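Local structure of hypothetical protein Atu0120 (Agrobacterium tumefaciens, 2I6H) at residues M87-Q92 and F134-P138. The protein is of unknown function, belongs to the DUF924 family of bacterial proteins and has a helical fold without strands. Numbering follows the deposited sequence.
Sequences MLLLDQ and FFYLP
Met87, present as selenomethionine, reaches from helix 80-97 to Phe134, Phe135 and Pro138. The contact is buried near the centre of an all-helical fold and includes a Met-aromatic pair. It joins the middle of helix 80-97, which widens into a pi-type turn at 88-92, to segment 134-138, which runs into helix 137-140.

The Met87 side chain can be followed atom by atom. CB lies 3.4 Å from the carbonyl O of Phe134. CG keeps near that oxygen and also meets CD1 of Phe135 at 3.8 Å. The chain bends at chi2 and again at chi3, and SE comes 3.9 Å from CG of Pro138. SE approaches the Phe135 ring obliquely, 5.2 Å from its centroid. On the same chain, Phe114 and Ala115 of helix 108-120 also touch Met87.

Phe134 points back toward helix 80-97. CD2 of Leu88 approaches its ring obliquely. OE1 of Gln92 sits at the ring's edge, near its plane; the amide plane is turned 62° from the ring. Trp38 and Trp46 meet the same ring edge-to-face.

Asp91 is the polar centre. Its CG is anti to the backbone N (chi1 -179°), which carries the carboxylate out to Leu137 and Pro138. Asp91 OD1 lies 3.5 Å from CA of Pro138 and is hydrogen-bonded to ND1 of His141. Asp91 OD2 accepts from NE2 of Gln92 at 2.9 Å, on the anti side and 30° out of the carboxylate plane. The bonds at OD1 and OD2 would together hold the carboxylate's rotation, and the Gln92 bond would also restrain the amide. A water also donates to OD2, and its second hydrogen bond, 2.8 Å long, goes to Phe134 O, the same carbonyl oxygen that CB, CG and SE of Met87 approach.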
# COMPACT_ATOMS: atom_id res chain seq x y z
N MSE A 87 0.18 -17.77 -9.97
CA MSE A 87 -0.53 -16.56 -9.55
C MSE A 87 -0.10 -15.39 -10.45
O MSE A 87 -0.94 -14.60 -10.93
CB MSE A 87 -0.17 -16.18 -8.10
CG MSE A 87 -0.42 -17.19 -7.06
SE MSE A 87 -2.37 -17.64 -6.96
CE MSE A 87 -2.31 -19.26 -7.98
N LEU A 88 1.20 -15.30 -10.69
CA LEU A 88 1.78 -14.20 -11.47
C LEU A 88 1.29 -14.28 -12.91
O LEU A 88 0.95 -13.25 -13.53
CB LEU A 88 3.29 -14.25 -11.39
CG LEU A 88 3.82 -14.03 -9.98
CD1 LEU A 88 5.35 -14.13 -10.04
CD2 LEU A 88 3.37 -12.69 -9.38
N LEU A 89 1.20 -15.49 -13.44
CA LEU A 89 0.67 -15.64 -14.82
C LEU A 89 -0.84 -15.40 -14.97
O LEU A 89 -1.30 -14.89 -16.02
CB LEU A 89 0.97 -17.04 -15.31
CG LEU A 89 2.46 -17.33 -15.54
CD1 LEU A 89 2.58 -18.79 -15.91
CD2 LEU A 89 3.02 -16.40 -16.70
N LEU A 90 -1.62 -15.80 -13.96
CA LEU A 90 -3.09 -15.85 -14.12
C LEU A 90 -3.85 -14.71 -13.45
O LEU A 90 -4.99 -14.41 -13.84
CB LEU A 90 -3.66 -17.19 -13.67
CG LEU A 90 -3.14 -18.39 -14.49
CD1 LEU A 90 -3.57 -19.66 -13.83
CD2 LEU A 90 -3.66 -18.31 -15.97
N ASP A 91 -3.19 -14.04 -12.50
CA ASP A 91 -3.76 -12.89 -11.81
C ASP A 91 -3.03 -11.58 -12.15
O ASP A 91 -3.69 -10.55 -12.36
CB ASP A 91 -3.74 -13.14 -10.27
CG ASP A 91 -4.35 -11.96 -9.49
OD1 ASP A 91 -5.61 -11.83 -9.45
OD2 ASP A 91 -3.56 -11.15 -8.95
N GLN A 92 -1.70 -11.61 -12.17
CA GLN A 92 -0.95 -10.38 -12.44
C GLN A 92 -0.77 -10.05 -13.93
O GLN A 92 -1.12 -8.94 -14.39
CB GLN A 92 0.41 -10.41 -11.75
CG GLN A 92 0.29 -10.39 -10.24
CD GLN A 92 -0.27 -9.08 -9.76
OE1 GLN A 92 0.39 -8.06 -9.84
NE2 GLN A 92 -1.54 -9.10 -9.29
N PHE A 134 0.67 -12.23 -3.28
CA PHE A 134 0.28 -12.73 -4.63
C PHE A 134 -0.63 -13.97 -4.65
O PHE A 134 -1.35 -14.19 -5.65
CB PHE A 134 1.51 -12.79 -5.54
CG PHE A 134 2.16 -11.45 -5.65
CD1 PHE A 134 1.53 -10.46 -6.40
CD2 PHE A 134 3.30 -11.12 -4.88
CE1 PHE A 134 2.04 -9.15 -6.47
CE2 PHE A 134 3.83 -9.78 -4.93
CZ PHE A 134 3.19 -8.81 -5.73
N PHE A 135 -0.61 -14.76 -3.56
CA PHE A 135 -1.56 -15.85 -3.38
C PHE A 135 -2.95 -15.33 -2.93
O PHE A 135 -3.93 -16.06 -2.99
CB PHE A 135 -1.04 -16.86 -2.32
CG PHE A 135 0.12 -17.66 -2.78
CD1 PHE A 135 -0.07 -18.76 -3.64
CD2 PHE A 135 1.41 -17.33 -2.40
CE1 PHE A 135 1.04 -19.54 -4.11
CE2 PHE A 135 2.53 -18.11 -2.83
CZ PHE A 135 2.33 -19.22 -3.71
N TYR A 136 -3.03 -14.07 -2.48
CA TYR A 136 -4.28 -13.55 -1.87
C TYR A 136 -5.02 -12.61 -2.82
O TYR A 136 -6.25 -12.46 -2.76
CB TYR A 136 -3.94 -12.81 -0.56
CG TYR A 136 -3.13 -13.65 0.43
CD1 TYR A 136 -3.17 -15.07 0.41
CD2 TYR A 136 -2.37 -13.01 1.42
CE1 TYR A 136 -2.41 -15.80 1.36
CE2 TYR A 136 -1.62 -13.73 2.36
CZ TYR A 136 -1.65 -15.11 2.33
OH TYR A 136 -0.91 -15.83 3.26
N LEU A 137 -4.25 -11.96 -3.71
CA LEU A 137 -4.84 -11.01 -4.64
C LEU A 137 -5.99 -11.61 -5.49
O LEU A 137 -6.95 -10.88 -5.78
CB LEU A 137 -3.76 -10.34 -5.52
CG LEU A 137 -2.82 -9.40 -4.73
CD1 LEU A 137 -1.71 -8.91 -5.65
CD2 LEU A 137 -3.64 -8.20 -4.22
N PRO A 138 -5.90 -12.89 -5.92
CA PRO A 138 -7.04 -13.46 -6.67
C PRO A 138 -8.36 -13.34 -5.86
O PRO A 138 -9.42 -13.15 -6.45
CB PRO A 138 -6.63 -14.92 -6.93
CG PRO A 138 -5.13 -14.85 -7.02
CD PRO A 138 -4.78 -13.86 -5.86
O HOH W 1 -1.25 -12.37 -7.73